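PDB 3DH0: SAM dependent methyltransferase from Aquifex aeolicus, which binds S-adenosylmethionine and probably acts as a methyltransferase that uses it as methyl donor. Local coordinates for residues E27-K31 / Y54-M58. Numbering follows the deposited sequence.
Sequences EKVLK and YLSKM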
loop_
_atom_site.group_PDB
_atom_site.type_symbol
_atom_site.label_atom_id
_atom_site.label_comp_id
_atom_site.label_asym_id
_atom_site.label_seq_id
_atom_site.Cartn_x
_atom_site.Cartn_y
_atom_site.Cartn_z
ATOM N N GLU A 27 1.247 12.650 -3.067
ATOM C CA GLU A 27 -0.030 13.197 -2.625
ATOM C C GLU A 27 -1.024 13.517 -3.715
ATOM O O GLU A 27 -2.230 13.605 -3.454
ATOM C CB GLU A 27 0.130 14.402 -1.695
ATOM C CG GLU A 27 1.213 15.396 -1.984
ATOM C CD GLU A 27 1.290 16.442 -0.859
ATOM O OE1 GLU A 27 0.255 17.091 -0.590
ATOM O OE2 GLU A 27 2.369 16.605 -0.237
ATOM N N LYS A 28 -0.535 13.671 -4.937
ATOM C CA LYS A 28 -1.444 13.942 -6.031
ATOM C C LYS A 28 -2.286 12.693 -6.198
ATOM O O LYS A 28 -3.514 12.744 -6.205
ATOM C CB LYS A 28 -0.673 14.243 -7.322
ATOM C CG LYS A 28 -1.588 14.502 -8.511
ATOM C CD LYS A 28 -0.898 15.225 -9.652
ATOM C CE LYS A 28 -1.916 15.587 -10.736
ATOM N NZ LYS A 28 -1.291 16.119 -11.979
ATOM N N VAL A 29 -1.610 11.559 -6.309
ATOM C CA VAL A 29 -2.285 10.281 -6.476
ATOM C C VAL A 29 -3.227 9.935 -5.323
ATOM O O VAL A 29 -4.361 9.525 -5.557
ATOM C CB VAL A 29 -1.257 9.148 -6.660
ATOM C CG1 VAL A 29 -1.960 7.795 -6.724
ATOM C CG2 VAL A 29 -0.476 9.381 -7.934
ATOM N N LEU A 30 -2.764 10.106 -4.088
ATOM C CA LEU A 30 -3.584 9.791 -2.916
ATOM C C LEU A 30 -4.855 10.623 -2.849
ATOM O O LEU A 30 -5.953 10.093 -2.650
ATOM C CB LEU A 30 -2.796 10.019 -1.624
ATOM C CG LEU A 30 -1.615 9.122 -1.269
ATOM C CD1 LEU A 30 -0.770 9.808 -0.206
ATOM C CD2 LEU A 30 -2.115 7.777 -0.792
ATOM N N LYS A 31 -4.683 11.934 -2.994
ATOM C CA LYS A 31 -5.788 12.883 -2.940
ATOM C C LYS A 31 -6.816 12.528 -3.989
ATOM O O LYS A 31 -8.018 12.651 -3.770
ATOM C CB LYS A 31 -5.275 14.304 -3.188
ATOM C CG LYS A 31 -6.314 15.392 -2.984
ATOM C CD LYS A 31 -7.097 15.701 -4.243
ATOM C CE LYS A 31 -8.087 16.853 -3.988
ATOM N NZ LYS A 31 -7.408 18.069 -3.393
ATOM N N TYR A 54 3.854 10.984 3.551
ATOM C CA TYR A 54 2.730 11.444 2.759
ATOM C C TYR A 54 1.410 11.117 3.395
ATOM O O TYR A 54 0.634 12.000 3.707
ATOM C CB TYR A 54 2.828 10.834 1.369
ATOM C CG TYR A 54 4.078 11.282 0.670
ATOM C CD1 TYR A 54 4.169 12.567 0.145
ATOM C CD2 TYR A 54 5.216 10.468 0.636
ATOM C CE1 TYR A 54 5.348 13.044 -0.386
ATOM C CE2 TYR A 54 6.415 10.944 0.103
ATOM C CZ TYR A 54 6.466 12.244 -0.404
ATOM O OH TYR A 54 7.640 12.759 -0.895
ATOM N N LEU A 55 1.164 9.830 3.572
ATOM C CA LEU A 55 -0.051 9.351 4.213
ATOM C C LEU A 55 -0.246 10.081 5.545
ATOM O O LEU A 55 -1.345 10.504 5.890
ATOM C CB LEU A 55 0.083 7.853 4.465
ATOM C CG LEU A 55 0.280 6.989 3.220
ATOM C CD1 LEU A 55 0.715 5.590 3.632
ATOM C CD2 LEU A 55 -1.010 6.958 2.405
ATOM N N SER A 56 0.841 10.217 6.287
ATOM C CA SER A 56 0.809 10.890 7.569
ATOM C C SER A 56 0.257 12.306 7.414
ATOM O O SER A 56 -0.679 12.714 8.112
ATOM C CB SER A 56 2.225 10.940 8.147
ATOM O OG SER A 56 2.238 11.475 9.450
ATOM N N LYS A 57 0.848 13.053 6.490
ATOM C CA LYS A 57 0.438 14.419 6.265
ATOM C C LYS A 57 -1.027 14.536 5.887
ATOM O O LYS A 57 -1.743 15.385 6.422
ATOM C CB LYS A 57 1.287 15.054 5.168
ATOM C CG LYS A 57 0.935 16.513 4.910
ATOM C CD LYS A 57 1.467 17.014 3.577
ATOM C CE LYS A 57 1.071 18.472 3.338
ATOM N NZ LYS A 57 1.396 18.952 1.947
ATOM N N MET A 58 -1.467 13.678 4.968
ATOM C CA MET A 58 -2.837 13.710 4.469
ATOM C C MET A 58 -3.973 13.358 5.406
ATOM O O MET A 58 -5.103 13.719 5.134
ATOM C CB MET A 58 -2.962 12.856 3.211
ATOM C CG MET A 58 -2.534 13.588 1.941
ATOM S SD MET A 58 -3.205 12.840 0.445
ATOM C CE MET A 58 -4.939 13.244 0.625
#
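Met-58 lays its thioether over Leu-30 and the flanking Glu-27 and Lys-31: SD lies 3.5 Å from CB of Leu-30 and 4.1 Å from O of Glu-27, while CE comes within 3.7 Å of CA of Lys-31. The Glu-27 O that SD passes accepts the helical hydrogen bond from Lys-31 N (3.0 Å). Leu-30, whose CA-to-CB bond points toward the other helix, extends the apolar layer: its CD2 meets CD2 of Leu-55 at 3.5 Å and its CD1 reaches CB of Tyr-54 at 4.1 Å. The Leu-55 CA-to-CB bond points away, yet its isobutyl end returns to this contact. In the Rossmann-like fold of class I SAM-dependent methyltransferases, helix 26-33 precedes the first strand, 40-43, and helix 52-59 belongs to the beta-alpha-beta crossover from that strand to 64-69; the contact thus joins two neighbouring helices flanking the sheet, and bound SAM lies about 8 Å from the side chain of Leu-55. The local helix axes approach to 10.5 Å at -52°, and the closest CA pair of the two segments is Glu-27 and Tyr-54, 6.3 Å apart. At the more exposed margin, Lys-57 NZ forms a salt bridge with Glu-27, with weak hydrogen bonds to OE1 (3.3 Å) and OE2 (3.4 Å). Beyond the pair, Met-58 also touches Leu-35 and Tyr-54 touches Leu-21.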